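Local coordinates for protein putative transcriptional regulator (Bacillus cytotoxicus NVH 391-98, PDB 3K4H) that probably acts as a LacI-type transcriptional regulator, with a two-lobed sugar-binding core that holds a glucose-containing glycan in this crystal, at residues G152-D155 / A156-A160; S175-S178 / G179-A182. All coordinates share one frame; numbering follows the deposited sequence.

Contact 1: residues G152-D155 / A156-A160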
loop_
_atom_site.group_PDB
_atom_site.type_symbol
_atom_site.label_atom_id
_atom_site.label_comp_id
_atom_site.label_asym_id
_atom_site.label_seq_id
_atom_site.Cartn_x
_atom_site.Cartn_y
_atom_site.Cartn_z
ATOM N N GLY A 152 -4.265 11.511 -4.647
ATOM C CA GLY A 152 -3.461 11.891 -3.486
ATOM C C GLY A 152 -3.171 13.373 -3.367
ATOM O O GLY A 152 -3.213 13.917 -2.279
HETATM N N MSE A 153 -2.866 14.039 -4.474
HETATM C CA MSE A 153 -2.577 15.464 -4.396
HETATM C C MSE A 153 -3.885 16.251 -4.146
HETATM O O MSE A 153 -3.925 17.226 -3.365
HETATM C CB MSE A 153 -1.864 15.950 -5.659
HETATM C CG MSE A 153 -2.695 16.874 -6.525
HETATM SE SE MSE A 153 -1.602 18.210 -7.432
HETATM C CE MSE A 153 -3.021 19.478 -7.857
ATOM N N SER A 154 -4.940 15.792 -4.819
ATOM C CA SER A 154 -6.266 16.344 -4.710
ATOM C C SER A 154 -6.773 16.312 -3.258
ATOM O O SER A 154 -7.210 17.347 -2.732
ATOM C CB SER A 154 -7.197 15.603 -5.676
ATOM O OG SER A 154 -8.558 15.908 -5.433
ATOM N N ASP A 155 -6.705 15.145 -2.612
ATOM C CA ASP A 155 -7.128 15.005 -1.218
ATOM C C ASP A 155 -6.296 15.885 -0.311
ATOM O O ASP A 155 -6.825 16.536 0.587
ATOM C CB ASP A 155 -7.042 13.547 -0.734
ATOM C CG ASP A 155 -8.194 12.681 -1.238
ATOM O OD1 ASP A 155 -9.236 13.217 -1.676
ATOM O OD2 ASP A 155 -8.050 11.444 -1.206
ATOM N N ALA A 156 -4.989 15.900 -0.555
ATOM C CA ALA A 156 -4.069 16.710 0.238
ATOM C C ALA A 156 -4.490 18.182 0.209
ATOM O O ALA A 156 -4.472 18.866 1.251
ATOM C CB ALA A 156 -2.627 16.525 -0.225
ATOM N N LEU A 157 -4.910 18.646 -0.967
ATOM C CA LEU A 157 -5.362 20.031 -1.120
ATOM C C LEU A 157 -6.656 20.293 -0.390
ATOM O O LEU A 157 -6.782 21.330 0.267
ATOM C CB LEU A 157 -5.477 20.453 -2.593
ATOM C CG LEU A 157 -4.219 20.490 -3.470
ATOM C CD1 LEU A 157 -4.527 21.211 -4.734
ATOM C CD2 LEU A 157 -3.051 21.149 -2.807
ATOM N N LYS A 158 -7.602 19.359 -0.487
ATOM C CA LYS A 158 -8.890 19.509 0.227
ATOM C C LYS A 158 -8.734 19.411 1.726
ATOM O O LYS A 158 -9.524 19.952 2.456
ATOM C CB LYS A 158 -9.941 18.495 -0.232
ATOM C CG LYS A 158 -10.314 18.589 -1.706
ATOM C CD LYS A 158 -11.471 17.657 -2.023
ATOM C CE LYS A 158 -11.529 17.291 -3.505
ATOM N NZ LYS A 158 -12.335 16.040 -3.683
ATOM N N LEU A 159 -7.712 18.715 2.186
ATOM C CA LEU A 159 -7.503 18.577 3.613
ATOM C C LEU A 159 -6.881 19.814 4.239
ATOM O O LEU A 159 -7.036 20.044 5.425
ATOM C CB LEU A 159 -6.710 17.296 3.945
ATOM C CG LEU A 159 -7.541 16.000 3.813
ATOM C CD1 LEU A 159 -6.678 14.772 3.608
ATOM C CD2 LEU A 159 -8.510 15.798 4.987
ATOM N N ALA A 160 -6.184 20.612 3.445
ATOM C CA ALA A 160 -5.599 21.846 3.952
ATOM C C ALA A 160 -6.455 23.017 3.517
ATOM O O ALA A 160 -6.022 24.167 3.612
ATOM C CB ALA A 160 -4.185 22.014 3.449
#
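Ala156 touches Gly152 from one turn further along the helix: its N-H reaches Gly152 O over 3.2 Å, from above the carbonyl plane (36° out of it), and its methyl lies close to the same oxygen. Leu157 comes next and meets Met153 through both backbone and side chain. Its N donates to Met153 O at 3.0 Å, while its CD1 methyl meets the CE methyl of selenomethionine Met153 at 3.9 Å. The long Met153 chain bends at chi2 (147°), and the two side chains cross obliquely, one methyl against the other, on the buried side of the helix. Lys158 N binds Ser154 O at 3.0 Å in the straightest of the four bonds (160° at the hydrogen). Its extended side chain then runs back along the exposed side, bringing CE to 3.8 Å from Ser154 OG; NZ lies 4.6 Å from Asp155 OD1, too far for contact, though the opposite charges probably attract weakly. Leu159 closes the series with N 2.8 Å from Asp155 O, and its CG and CD1 lie close to that same oxygen. The Asp155 carboxylate turns outward instead, where OD2 accepts a hydrogen bond from Tyr116 OH and forms a salt bridge with Arg120 of the second subunit. Ala160 leaves helical geometry and ends the helix. In the beta-alpha-beta unit of strand 134-138, helix 144-159 and strand 169-171, Met153 and Leu157 pack on Phe136 and Ile134 of the strand, respectively, Ala156 rests on helix 115-128, and Leu159 meets Leu159 of the second subunit.

Contact 2: residues S175-S178 / G179-A182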
loop_
_atom_site.group_PDB
_atom_site.type_symbol
_atom_site.label_atom_id
_atom_site.label_comp_id
_atom_site.label_asym_id
_atom_site.label_seq_id
_atom_site.Cartn_x
_atom_site.Cartn_y
_atom_site.Cartn_z
ATOM N N SER A 175 5.662 13.045 -22.559
ATOM C CA SER A 175 6.690 13.420 -23.477
ATOM C C SER A 175 7.076 14.798 -23.065
ATOM O O SER A 175 6.388 15.404 -22.305
ATOM C CB SER A 175 6.150 13.454 -24.874
ATOM O OG SER A 175 4.855 13.992 -24.878
ATOM N N ARG A 176 8.178 15.305 -23.555
ATOM C CA ARG A 176 8.518 16.667 -23.268
ATOM C C ARG A 176 7.513 17.649 -23.823
ATOM O O ARG A 176 7.133 18.549 -23.145
ATOM C CB ARG A 176 9.892 16.952 -23.817
ATOM C CG ARG A 176 10.855 15.831 -23.528
ATOM C CD ARG A 176 12.304 16.171 -23.770
ATOM N NE ARG A 176 12.661 16.175 -25.184
ATOM C CZ ARG A 176 12.195 15.333 -26.102
ATOM N NH1 ARG A 176 11.344 14.371 -25.795
ATOM N NH2 ARG A 176 12.588 15.463 -27.346
ATOM N N GLU A 177 7.038 17.446 -25.040
ATOM C CA GLU A 177 6.135 18.374 -25.682
ATOM C C GLU A 177 4.938 18.562 -24.825
ATOM O O GLU A 177 4.347 19.593 -24.721
ATOM C CB GLU A 177 5.750 17.836 -27.037
ATOM C CG GLU A 177 6.935 17.375 -27.826
ATOM C CD GLU A 177 7.399 15.984 -27.464
ATOM O OE1 GLU A 177 8.446 15.843 -26.816
ATOM O OE2 GLU A 177 6.726 15.018 -27.858
ATOM N N SER A 178 4.549 17.494 -24.222
ATOM C CA SER A 178 3.429 17.553 -23.317
ATOM C C SER A 178 3.688 18.598 -22.238
ATOM O O SER A 178 2.836 19.432 -21.946
ATOM C CB SER A 178 3.215 16.179 -22.688
ATOM O OG SER A 178 2.505 15.326 -23.570
ATOM N N GLY A 179 4.883 18.541 -21.665
ATOM C CA GLY A 179 5.341 19.523 -20.703
ATOM C C GLY A 179 5.315 20.943 -21.236
ATOM O O GLY A 179 5.035 21.874 -20.479
ATOM N N GLN A 180 5.584 21.113 -22.531
ATOM C CA GLN A 180 5.578 22.436 -23.132
ATOM C C GLN A 180 4.182 22.982 -23.356
ATOM O O GLN A 180 3.966 24.184 -23.237
ATOM C CB GLN A 180 6.363 22.461 -24.447
ATOM C CG GLN A 180 7.859 22.289 -24.265
ATOM C CD GLN A 180 8.503 21.508 -25.400
ATOM O OE1 GLN A 180 7.965 21.426 -26.509
ATOM N NE2 GLN A 180 9.668 20.920 -25.123
ATOM N N GLN A 181 3.239 22.113 -23.706
ATOM C CA GLN A 181 1.880 22.571 -23.985
ATOM C C GLN A 181 1.197 22.868 -22.658
ATOM O O GLN A 181 0.401 23.804 -22.544
ATOM C CB GLN A 181 1.094 21.541 -24.796
ATOM C CG GLN A 181 1.755 21.126 -26.123
ATOM C CD GLN A 181 1.067 19.930 -26.796
ATOM O OE1 GLN A 181 1.582 18.806 -26.778
ATOM N NE2 GLN A 181 -0.104 20.174 -27.385
ATOM N N ALA A 182 1.539 22.070 -21.649
ATOM C CA ALA A 182 1.062 22.295 -20.298
ATOM C C ALA A 182 1.459 23.687 -19.803
ATOM O O ALA A 182 0.620 24.432 -19.273
ATOM C CB ALA A 182 1.587 21.234 -19.372
#
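Ser175 stands at the N-cap of helix 176-187, and its hydroxyl lies 3.0 Å from the OG of Ser178, three residues on. Both hydroxyls are held by Asp173 just upstream: Ser175 OG is hydrogen-bonded to the carboxylate oxygen OD1, and Ser178 OG to the main-chain O. Arg176 offers its carbonyl O to Gln180 N at 3.1 Å, with the donor in the carbonyl plane. The Gln180 chain, bent at chi2 (145°), folds its amide back over the start of the turn, so that NE2 lies 4.2 Å from Arg176 CB and OE1 3.7 Å from Glu177 CA. At its far end the Arg176 chain bends at chi3 and brings NH1 to 3.4 Å from Glu177 OE1; that oxygen sits well out of the guanidinium plane, making this salt bridge a matter of charge without a directed N-H. Glu177 O takes Gln181 N at 2.9 Å, the donor nearly in line with C=O, and also a weak bond from Gln180 N. The Gln181 chain lies alongside this carbonyl, CG 3.3 Å from Glu177 O, and its amide stays close to the same oxygen. Ser178 sets its OG beside its own backbone N (chi1 -81°), which turns the hydroxyl back toward the preceding loop. Its O accepts a hydrogen bond from Ala182 N at 3.0 Å and a weak one from Gln181 N. Gly179 brings only backbone to this side of the turn. Phe172 packs against Ser178, Gln181 and Ala182. These are the opening turns of a helix with a serine at its N-cap position, entered from strand 169-171 through a short loop carrying Phe172 and Asp173, in the alpha/beta lobe of a periplasmic-binding-protein-like fold.

Contacts 1 and 2 are successive along the chain and sit in the same lobe on helices joined by strand 169-171, their centres about 25 Å apart and their nearest atoms about 13 Å apart without touching. Both are partly buried, but 152-160 is the more enclosed, with one exposed residue among those touching against three in 175-182. Contact 1 is the end of a helix: it pairs apolar chains against the sheet and takes part in the dimer interface through Asp155 and Leu159. Contact 2 is the beginning of one, with serine hydroxyls tied to Asp173, long polar chains over its outer side and no second subunit touching it.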